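Local coordinates for putative hydrolase (Campylobacter jejuni, PDB 3D6L), which probably hydrolyses the thioester bond of long-chain fatty acyl-CoA, working as a hexameric thioesterase of the hot dog fold, at residues Q32-G37 and V110-V115; E61-G66 and I103-A108. One frame throughout, in Å; residues are numbered along the deposited sequence.

Both contacts use strand 100-115, a long strand of the antiparallel sheet that wraps the hot dog helix 26-42. Contact 1 sets that helix on the later part of the strand, with its centre about 7 Å from the centre of the chain. Contact 2 joins the earlier part to the loop after strand 48-58, its centre about 13 Å from the centre of the chain. Their centres are about 19 Å apart, yet Ile33 bridges them, its CG2 lying 3.7 Å from Ala108 CB and its CD1 also packing on Thr106. Asp34 of contact 1 touches Gly26 of a neighbouring subunit; hot dog thioesterases commonly form their acyl-CoA site at such interfaces.

Contact 1. Residues Q32-G37 and V110-V115; sequences QIDLAG and VTYVSV
Tyr112 reaches from the strand to helix 32-37 and gives its hydroxyl hydrogen to the backbone carbonyl of Asp34, with OH 2.7 Å from O. The hydroxyl meets this oxygen at a C=O...donor angle of 124° and lies somewhat off the carbonyl plane. The bond from CA to CB of Tyr112 already points toward the helix, and chi1 (-57°) sets CG beside the backbone N. Gly37 lets the hydroxyl lie over its backbone, CA being 3.2 Å from Tyr112 OH; a CB here would point toward the tyrosine and into its hydroxyl. Asp34 approaches the same ring, OD1 being 3.5 Å from Tyr112 CE2, with the carboxylate plane turned just 22° from that of the ring. OD1 is hydrogen-bonded to Thr51 OG1, on strand 48-58. The other half of the contact is sparser: Val110 CG2 meets Ile33 CG2 at 3.8 Å, a single pair of methyl groups. Ile33 also packs on Val87 and Val89 of strand 82-94 and on Thr106 and Ala108 of strand 100-115. Beyond Tyr112 the strand diverges from the helix. Every touching residue is buried, so neither half faces solvent. The interface is therefore mixed: the phenol and the Asp34 carboxylate, buried side by side, have polar partners in Asp34 O and Thr51 OG1, while valine and isoleucine methyls supply the apolar part.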
loop_
_atom_site.group_PDB
_atom_site.type_symbol
_atom_site.label_atom_id
_atom_site.label_comp_id
_atom_site.label_asym_id
_atom_site.label_seq_id
_atom_site.Cartn_x
_atom_site.Cartn_y
_atom_site.Cartn_z
ATOM N N GLN A 32 -7.646 11.251 -5.166
ATOM C CA GLN A 32 -7.011 12.530 -5.465
ATOM C C GLN A 32 -8.026 13.671 -5.518
ATOM O O GLN A 32 -7.765 14.771 -5.015
ATOM C CB GLN A 32 -6.238 12.463 -6.785
ATOM C CG GLN A 32 -5.338 11.234 -6.963
ATOM C CD GLN A 32 -4.564 10.816 -5.696
ATOM O OE1 GLN A 32 -3.918 11.639 -5.030
ATOM N NE2 GLN A 32 -4.626 9.517 -5.375
ATOM N N ILE A 33 -9.184 13.397 -6.120
ATOM C CA ILE A 33 -10.255 14.395 -6.250
ATOM C C ILE A 33 -10.796 14.777 -4.879
ATOM O O ILE A 33 -10.905 15.966 -4.558
ATOM C CB ILE A 33 -11.380 13.899 -7.185
ATOM C CG1 ILE A 33 -10.868 13.881 -8.634
ATOM C CG2 ILE A 33 -12.634 14.759 -7.049
ATOM C CD1 ILE A 33 -11.710 13.070 -9.605
ATOM N N ASP A 34 -11.104 13.769 -4.067
ATOM C CA ASP A 34 -11.632 13.996 -2.734
ATOM C C ASP A 34 -10.663 14.828 -1.895
ATOM O O ASP A 34 -11.068 15.792 -1.242
ATOM C CB ASP A 34 -11.962 12.666 -2.050
ATOM C CG ASP A 34 -12.866 12.843 -0.834
ATOM O OD1 ASP A 34 -13.386 13.961 -0.621
ATOM O OD2 ASP A 34 -13.069 11.869 -0.083
ATOM N N LEU A 35 -9.381 14.481 -1.943
ATOM C CA LEU A 35 -8.352 15.215 -1.199
ATOM C C LEU A 35 -8.095 16.642 -1.708
ATOM O O LEU A 35 -7.934 17.569 -0.902
ATOM C CB LEU A 35 -7.047 14.419 -1.166
ATOM C CG LEU A 35 -7.016 13.169 -0.286
ATOM C CD1 LEU A 35 -5.712 12.400 -0.516
ATOM C CD2 LEU A 35 -7.215 13.500 1.203
ATOM N N ALA A 36 -8.042 16.808 -3.034
ATOM C CA ALA A 36 -7.813 18.119 -3.661
ATOM C C ALA A 36 -8.970 19.081 -3.402
ATOM O O ALA A 36 -8.746 20.262 -3.138
ATOM C CB ALA A 36 -7.586 17.970 -5.146
ATOM N N GLY A 37 -10.200 18.569 -3.476
ATOM C CA GLY A 37 -11.385 19.361 -3.158
ATOM C C GLY A 37 -11.348 19.837 -1.720
ATOM O O GLY A 37 -11.673 20.987 -1.434
ATOM N N VAL A 110 -17.697 18.121 -5.837
ATOM C CA VAL A 110 -17.676 17.521 -4.501
ATOM C C VAL A 110 -18.226 18.512 -3.481
ATOM O O VAL A 110 -17.959 19.712 -3.580
ATOM C CB VAL A 110 -16.223 17.101 -4.072
ATOM C CG1 VAL A 110 -16.270 16.075 -2.957
ATOM C CG2 VAL A 110 -15.421 16.546 -5.256
ATOM N N THR A 111 -18.972 18.016 -2.497
ATOM C CA THR A 111 -19.486 18.878 -1.433
ATOM C C THR A 111 -18.971 18.452 -0.057
ATOM O O THR A 111 -18.937 17.264 0.276
ATOM C CB THR A 111 -21.040 18.978 -1.450
ATOM O OG1 THR A 111 -21.491 19.249 -2.785
ATOM C CG2 THR A 111 -21.533 20.103 -0.534
ATOM N N TYR A 112 -18.571 19.448 0.725
ATOM C CA TYR A 112 -17.996 19.251 2.045
ATOM C C TYR A 112 -18.822 20.019 3.063
ATOM O O TYR A 112 -19.495 20.991 2.715
ATOM C CB TYR A 112 -16.537 19.747 2.069
ATOM C CG TYR A 112 -15.667 19.082 1.026
ATOM C CD1 TYR A 112 -15.554 19.610 -0.261
ATOM C CD2 TYR A 112 -14.977 17.907 1.321
ATOM C CE1 TYR A 112 -14.763 18.984 -1.233
ATOM C CE2 TYR A 112 -14.188 17.272 0.366
ATOM C CZ TYR A 112 -14.082 17.809 -0.908
ATOM O OH TYR A 112 -13.306 17.164 -1.848
ATOM N N VAL A 113 -18.785 19.575 4.313
ATOM C CA VAL A 113 -19.368 20.342 5.398
ATOM C C VAL A 113 -18.223 20.863 6.265
ATOM O O VAL A 113 -17.256 20.149 6.522
ATOM C CB VAL A 113 -20.404 19.519 6.216
ATOM C CG1 VAL A 113 -19.744 18.337 6.922
ATOM C CG2 VAL A 113 -21.122 20.398 7.229
ATOM N N SER A 114 -18.322 22.118 6.686
ATOM C CA SER A 114 -17.308 22.699 7.552
ATOM C C SER A 114 -17.600 22.280 8.995
ATOM O O SER A 114 -18.699 22.499 9.500
ATOM C CB SER A 114 -17.293 24.214 7.397
ATOM O OG SER A 114 -17.633 24.869 8.597
ATOM N N VAL A 115 -16.628 21.640 9.636
ATOM C CA VAL A 115 -16.831 21.091 10.974
ATOM C C VAL A 115 -15.695 21.443 11.918
ATOM O O VAL A 115 -14.592 21.795 11.483
ATOM C CB VAL A 115 -16.998 19.538 10.969
ATOM C CG1 VAL A 115 -18.316 19.134 10.341
ATOM C CG2 VAL A 115 -15.830 18.857 10.277
#

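Contact 2. Residues E61-G66 and I103-A108; sequences EPVFIG and INVTSA
Glu61 and Val105 bring the two backbones together, their CA atoms 4.7 Å apart, where the irregular segment 61-66 passes strand 103-108. One backbone hydrogen bond joins them, from Glu61 N to Val105 O at 3.1 Å, and it is bent, with an N-H...O angle of 144°. The strand is itself irregular at this point: Val105 and Thr106 both face Val89 of strand 82-94 in a classic beta bulge, and the psi of Val105 is negative where an extended residue would be strongly positive.

Val105 is also the centre of the side-chain packing. Its CG2 touches Val63 CG2 at 3.5 Å, and its CG1 meets the same methyl at 3.7 Å, the two valines crossing at about a right angle. Val105 CG2 also sits against the carbonyl oxygens of Glu61 and Pro62. The Glu61 stem adds apolar cover, CB lying 3.7 Å from Val105 CG2 and CG 3.8 Å from Ile103 CG2. A bend at chi2 (62°) carries Glu61 CD off this patch, and the carboxylate leads away from the strand. Val63 also packs on Ile29 of helix 26-42, whereas Ile65, farther along, reaches Pro20 of a neighbouring subunit.

Branched valines suit the buried inner end, and a glutamate suits the exposed edge, where methylenes cover hydrocarbon and the acid leaves it. The side-chain contacts are thus chiefly apolar, while the backbone contributes one bent bond tying the loop after strand 48-58 to the bulged strand.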
loop_
_atom_site.group_PDB
_atom_site.type_symbol
_atom_site.label_atom_id
_atom_site.label_comp_id
_atom_site.label_asym_id
_atom_site.label_seq_id
_atom_site.Cartn_x
_atom_site.Cartn_y
_atom_site.Cartn_z
ATOM N N GLU A 61 -11.210 10.629 -19.879
ATOM C CA GLU A 61 -10.090 10.043 -20.587
ATOM C C GLU A 61 -9.342 9.093 -19.652
ATOM O O GLU A 61 -9.298 9.343 -18.454
ATOM C CB GLU A 61 -9.178 11.177 -21.061
ATOM C CG GLU A 61 -8.545 10.991 -22.435
ATOM C CD GLU A 61 -9.556 10.898 -23.558
ATOM O OE1 GLU A 61 -10.506 11.723 -23.593
ATOM O OE2 GLU A 61 -9.382 9.996 -24.414
ATOM N N PRO A 62 -8.758 7.999 -20.197
ATOM C CA PRO A 62 -7.924 7.085 -19.395
ATOM C C PRO A 62 -6.690 7.777 -18.819
ATOM O O PRO A 62 -6.141 8.715 -19.424
ATOM C CB PRO A 62 -7.463 6.033 -20.405
ATOM C CG PRO A 62 -8.365 6.171 -21.584
ATOM C CD PRO A 62 -8.838 7.579 -21.610
ATOM N N VAL A 63 -6.265 7.315 -17.650
ATOM C CA VAL A 63 -5.015 7.767 -17.040
ATOM C C VAL A 63 -4.018 6.603 -17.123
ATOM O O VAL A 63 -4.397 5.443 -16.902
ATOM C CB VAL A 63 -5.237 8.232 -15.575
ATOM C CG1 VAL A 63 -3.950 8.724 -14.943
ATOM C CG2 VAL A 63 -6.285 9.327 -15.526
ATOM N N PHE A 64 -2.766 6.911 -17.469
ATOM C CA PHE A 64 -1.723 5.889 -17.609
ATOM C C PHE A 64 -0.643 5.985 -16.542
ATOM O O PHE A 64 -0.449 7.043 -15.919
ATOM C CB PHE A 64 -1.058 5.957 -18.993
ATOM C CG PHE A 64 -2.023 5.859 -20.144
ATOM C CD1 PHE A 64 -1.847 6.648 -21.273
ATOM C CD2 PHE A 64 -3.109 4.976 -20.099
ATOM C CE1 PHE A 64 -2.738 6.575 -22.342
ATOM C CE2 PHE A 64 -4.005 4.888 -21.159
ATOM C CZ PHE A 64 -3.824 5.689 -22.284
ATOM N N ILE A 65 0.062 4.869 -16.347
ATOM C CA ILE A 65 1.282 4.837 -15.546
ATOM C C ILE A 65 2.227 5.932 -16.030
ATOM O O ILE A 65 2.445 6.100 -17.239
ATOM C CB ILE A 65 1.980 3.454 -15.644
ATOM C CG1 ILE A 65 1.120 2.370 -14.970
ATOM C CG2 ILE A 65 3.381 3.499 -15.040
ATOM C CD1 ILE A 65 1.516 0.934 -15.291
ATOM N N GLY A 66 2.772 6.689 -15.086
ATOM C CA GLY A 66 3.756 7.712 -15.423
ATOM C C GLY A 66 3.209 9.118 -15.535
ATOM O O GLY A 66 3.969 10.077 -15.381
ATOM N N ILE A 103 -3.678 16.486 -20.853
ATOM C CA ILE A 103 -5.022 16.007 -21.147
ATOM C C ILE A 103 -5.953 16.195 -19.956
ATOM O O ILE A 103 -5.657 15.725 -18.864
ATOM C CB ILE A 103 -4.989 14.512 -21.561
ATOM C CG1 ILE A 103 -3.934 14.302 -22.663
ATOM C CG2 ILE A 103 -6.380 14.032 -21.975
ATOM C CD1 ILE A 103 -4.006 12.977 -23.412
ATOM N N ASN A 104 -7.069 16.894 -20.172
ATOM C CA ASN A 104 -8.128 16.982 -19.173
ATOM C C ASN A 104 -8.769 15.607 -19.066
ATOM O O ASN A 104 -9.399 15.110 -20.002
ATOM C CB ASN A 104 -9.157 18.056 -19.525
ATOM C CG ASN A 104 -10.202 18.269 -18.416
ATOM O OD1 ASN A 104 -9.978 17.959 -17.237
ATOM N ND2 ASN A 104 -11.353 18.810 -18.802
ATOM N N VAL A 105 -8.589 14.995 -17.908
ATOM C CA VAL A 105 -8.709 13.561 -17.797
ATOM C C VAL A 105 -9.925 13.127 -16.976
ATOM O O VAL A 105 -10.550 12.111 -17.287
ATOM C CB VAL A 105 -7.359 12.966 -17.318
ATOM C CG1 VAL A 105 -7.282 12.858 -15.808
ATOM C CG2 VAL A 105 -7.086 11.651 -18.010
ATOM N N THR A 106 -10.268 13.907 -15.951
ATOM C CA THR A 106 -11.475 13.667 -15.155
ATOM C C THR A 106 -12.012 14.937 -14.473
ATOM O O THR A 106 -11.311 15.933 -14.348
ATOM C CB THR A 106 -11.378 12.393 -14.184
ATOM O OG1 THR A 106 -11.913 12.691 -12.885
ATOM C CG2 THR A 106 -9.977 11.897 -14.025
ATOM N N SER A 107 -13.267 14.873 -14.045
ATOM C CA SER A 107 -14.003 16.030 -13.575
ATOM C C SER A 107 -14.946 15.626 -12.443
ATOM O O SER A 107 -15.474 14.520 -12.450
ATOM C CB SER A 107 -14.824 16.563 -14.733
ATOM O OG SER A 107 -15.491 17.737 -14.371
ATOM N N ALA A 108 -15.162 16.506 -11.470
ATOM C CA ALA A 108 -16.094 16.196 -10.381
ATOM C C ALA A 108 -16.581 17.419 -9.623
ATOM O O ALA A 108 -15.898 18.432 -9.553
ATOM C CB ALA A 108 -15.481 15.176 -9.404
#